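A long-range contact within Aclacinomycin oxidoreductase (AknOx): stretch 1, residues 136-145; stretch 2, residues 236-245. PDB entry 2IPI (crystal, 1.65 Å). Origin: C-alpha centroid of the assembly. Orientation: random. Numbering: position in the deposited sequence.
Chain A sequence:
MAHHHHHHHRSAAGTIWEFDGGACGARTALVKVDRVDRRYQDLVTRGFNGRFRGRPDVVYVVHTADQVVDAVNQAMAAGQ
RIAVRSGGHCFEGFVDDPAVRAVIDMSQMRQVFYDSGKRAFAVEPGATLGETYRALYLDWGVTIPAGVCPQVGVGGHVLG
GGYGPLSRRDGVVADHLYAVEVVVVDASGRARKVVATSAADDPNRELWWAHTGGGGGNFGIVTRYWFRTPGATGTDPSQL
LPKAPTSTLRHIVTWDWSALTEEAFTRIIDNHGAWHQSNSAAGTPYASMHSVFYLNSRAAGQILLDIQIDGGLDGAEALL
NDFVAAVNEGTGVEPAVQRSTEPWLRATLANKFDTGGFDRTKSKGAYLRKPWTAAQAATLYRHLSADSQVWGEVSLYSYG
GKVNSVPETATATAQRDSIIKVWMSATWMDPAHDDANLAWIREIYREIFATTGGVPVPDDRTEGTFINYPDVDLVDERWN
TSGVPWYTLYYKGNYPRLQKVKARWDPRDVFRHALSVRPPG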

# COMPACT_ATOMS: atom_id res chain seq x y z
N LEU A 136 -7.72 18.16 2.98
CA LEU A 136 -8.19 18.33 1.61
C LEU A 136 -9.70 18.49 1.56
O LEU A 136 -10.30 19.22 0.77
CB LEU A 136 -7.77 17.12 0.79
CG LEU A 136 -6.71 17.27 -0.29
CD1 LEU A 136 -5.84 18.49 -0.08
CD2 LEU A 136 -5.86 16.00 -0.40
N TYR A 137 -10.36 17.73 2.45
CA TYR A 137 -11.82 17.67 2.37
C TYR A 137 -12.46 18.96 2.87
O TYR A 137 -13.30 19.54 2.18
CB TYR A 137 -12.28 16.47 3.18
CG TYR A 137 -13.77 16.26 3.27
CD1 TYR A 137 -14.51 15.93 2.14
CD2 TYR A 137 -14.41 16.43 4.49
CE1 TYR A 137 -15.88 15.75 2.25
CE2 TYR A 137 -15.77 16.25 4.60
CZ TYR A 137 -16.49 15.91 3.47
OH TYR A 137 -17.86 15.72 3.57
N LEU A 138 -12.09 19.39 4.05
CA LEU A 138 -12.72 20.51 4.75
C LEU A 138 -12.50 21.80 3.99
O LEU A 138 -13.41 22.64 3.92
CB LEU A 138 -12.19 20.63 6.19
CG LEU A 138 -12.48 19.41 7.09
CD1 LEU A 138 -12.03 19.65 8.51
CD2 LEU A 138 -13.96 19.06 7.03
N ASP A 139 -11.33 22.01 3.39
CA ASP A 139 -11.12 23.26 2.66
C ASP A 139 -11.76 23.26 1.28
O ASP A 139 -12.19 24.30 0.76
CB ASP A 139 -9.66 23.65 2.56
CG ASP A 139 -8.95 24.02 3.83
OD1 ASP A 139 -9.59 24.26 4.87
OD2 ASP A 139 -7.69 24.06 3.86
N TRP A 140 -11.86 22.12 0.59
CA TRP A 140 -12.26 22.09 -0.81
C TRP A 140 -13.27 21.00 -1.13
O TRP A 140 -13.78 20.96 -2.25
CB TRP A 140 -11.02 21.92 -1.72
CG TRP A 140 -9.96 22.94 -1.49
CD1 TRP A 140 -9.95 24.22 -1.98
CD2 TRP A 140 -8.76 22.80 -0.72
NE1 TRP A 140 -8.81 24.88 -1.56
CE2 TRP A 140 -8.06 24.03 -0.79
CE3 TRP A 140 -8.17 21.77 0.02
CZ2 TRP A 140 -6.84 24.24 -0.15
CZ3 TRP A 140 -6.96 21.98 0.65
CH2 TRP A 140 -6.30 23.21 0.57
N GLY A 141 -13.59 20.06 -0.25
CA GLY A 141 -14.57 19.03 -0.57
C GLY A 141 -14.07 17.94 -1.47
O GLY A 141 -14.74 17.21 -2.21
N VAL A 142 -12.75 17.75 -1.46
CA VAL A 142 -12.12 16.86 -2.44
C VAL A 142 -11.33 15.77 -1.72
O VAL A 142 -11.32 15.79 -0.49
CB VAL A 142 -11.29 17.79 -3.32
CG1 VAL A 142 -10.49 17.09 -4.36
CG2 VAL A 142 -12.21 18.79 -4.06
N THR A 143 -10.68 14.84 -2.42
CA THR A 143 -9.79 13.84 -1.83
C THR A 143 -8.82 13.25 -2.86
O THR A 143 -8.85 13.62 -4.02
CB THR A 143 -10.57 12.66 -1.23
OG1 THR A 143 -11.83 13.11 -0.71
CG2 THR A 143 -9.81 12.07 -0.07
N ILE A 144 -8.01 12.30 -2.42
CA ILE A 144 -7.21 11.43 -3.26
C ILE A 144 -7.54 9.96 -2.98
O ILE A 144 -7.86 9.61 -1.83
CB ILE A 144 -5.70 11.66 -3.06
CG1 ILE A 144 -5.20 11.67 -1.61
CG2 ILE A 144 -5.28 12.93 -3.80
CD1 ILE A 144 -3.69 11.75 -1.50
N PRO A 145 -7.51 9.09 -3.98
CA PRO A 145 -7.77 7.66 -3.75
C PRO A 145 -6.60 6.92 -3.10
O PRO A 145 -5.98 6.05 -3.71
CB PRO A 145 -7.99 7.12 -5.17
CG PRO A 145 -7.28 8.07 -6.07
CD PRO A 145 -7.27 9.40 -5.40
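Stretch 2 236-245: DPSQLLPKAP

Stretch 2 runs past the end of the stretch 1 helix and then crosses the extended chain that follows it obliquely, meeting it at one bridge with the pairing order reversed. Its first half is compact: Pro237 and Ser238 form a 3-10 segment, closed by Leu240 N to Pro237 O at 2.9 Å. Asp236 OD1 accepts from both Ser238 N and Ser238 OG, each at 3.0 Å, which satisfies those two donors. Pro237 CB packs 3.5 Å from Trp140 CD1. From Leu241 onward the backbone is extended.

Gly141, at positive phi, turns the chain out of the helix. Its N donates to Tyr137 O at 2.5 Å, while its O faces across and accepts from Ala244 N at 3.0 Å. Thr143 N then donates to Pro242 O at 2.8 Å, although the position of that oxygen is less certain. These two bonds flank Val142 and Lys243, whose CA atoms lie 4.0 Å apart in a single bridge. Pro242, which has no NH, takes part through its carbonyl.

Apolar contacts gather around the bridge. Val142 CG1 lies 3.3 Å from Leu241 CB, and Ala244 CB is 3.3 Å from Tyr137 CE1. The rule is economical: two backbone bonds fix the register, and apolar side chains, aromatic ones included, pack around them.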

# COMPACT_ATOMS: atom_id res chain seq x y z
N ASP A 236 -10.04 26.71 -10.21
CA ASP A 236 -10.84 26.39 -9.03
C ASP A 236 -10.33 25.13 -8.35
O ASP A 236 -10.44 24.07 -8.97
CB ASP A 236 -12.30 26.20 -9.43
CG ASP A 236 -13.21 26.14 -8.21
OD1 ASP A 236 -12.81 25.64 -7.15
OD2 ASP A 236 -14.37 26.61 -8.31
N PRO A 237 -9.78 25.21 -7.14
CA PRO A 237 -9.18 24.01 -6.52
C PRO A 237 -10.20 22.89 -6.32
O PRO A 237 -9.88 21.72 -6.50
CB PRO A 237 -8.66 24.50 -5.17
CG PRO A 237 -8.46 25.97 -5.38
CD PRO A 237 -9.61 26.37 -6.26
N SER A 238 -11.44 23.19 -5.98
CA SER A 238 -12.47 22.20 -5.69
C SER A 238 -12.74 21.26 -6.86
O SER A 238 -13.43 20.25 -6.69
CB SER A 238 -13.79 22.87 -5.30
OG SER A 238 -13.64 24.14 -4.69
N GLN A 239 -12.26 21.58 -8.05
CA GLN A 239 -12.53 20.79 -9.25
C GLN A 239 -11.22 20.25 -9.83
O GLN A 239 -11.22 19.81 -10.98
CB GLN A 239 -13.25 21.58 -10.32
CG GLN A 239 -14.66 22.04 -10.00
CD GLN A 239 -15.39 22.43 -11.27
OE1 GLN A 239 -15.85 21.60 -12.05
NE2 GLN A 239 -15.48 23.75 -11.47
N LEU A 240 -10.16 20.31 -9.03
CA LEU A 240 -8.84 19.89 -9.53
C LEU A 240 -8.46 18.51 -9.02
O LEU A 240 -7.43 17.95 -9.43
CB LEU A 240 -7.76 20.93 -9.18
CG LEU A 240 -7.83 22.23 -9.99
CD1 LEU A 240 -6.60 23.09 -9.79
CD2 LEU A 240 -8.06 21.93 -11.47
N LEU A 241 -9.26 17.93 -8.13
CA LEU A 241 -9.06 16.53 -7.72
C LEU A 241 -10.45 15.95 -7.45
O LEU A 241 -11.39 16.74 -7.28
CB LEU A 241 -8.15 16.36 -6.52
CG LEU A 241 -6.70 16.79 -6.45
CD1 LEU A 241 -6.25 16.98 -5.01
CD2 LEU A 241 -5.89 15.68 -7.11
N PRO A 242 -10.62 14.64 -7.38
CA PRO A 242 -11.96 14.06 -7.17
C PRO A 242 -12.60 14.57 -5.89
O PRO A 242 -11.97 14.77 -4.85
CB PRO A 242 -11.68 12.56 -7.09
CG PRO A 242 -10.47 12.41 -7.97
CD PRO A 242 -9.60 13.56 -7.49
N LYS A 243 -13.92 14.74 -5.98
CA LYS A 243 -14.74 15.15 -4.86
C LYS A 243 -15.12 13.99 -3.96
O LYS A 243 -15.46 12.92 -4.45
CB LYS A 243 -16.04 15.81 -5.36
CG LYS A 243 -16.18 17.23 -4.82
CD LYS A 243 -15.30 18.17 -5.64
CE LYS A 243 -16.15 18.95 -6.64
NZ LYS A 243 -16.54 20.27 -6.05
N ALA A 244 -15.09 14.23 -2.65
CA ALA A 244 -15.46 13.20 -1.69
C ALA A 244 -16.90 12.75 -1.92
O ALA A 244 -17.72 13.52 -2.41
CB ALA A 244 -15.28 13.68 -0.25
N PRO A 245 -17.19 11.49 -1.59
CA PRO A 245 -18.57 10.98 -1.66
C PRO A 245 -19.49 11.76 -0.74
O PRO A 245 -19.04 12.34 0.24
CB PRO A 245 -18.45 9.54 -1.13
CG PRO A 245 -17.05 9.19 -1.51
CD PRO A 245 -16.26 10.44 -1.17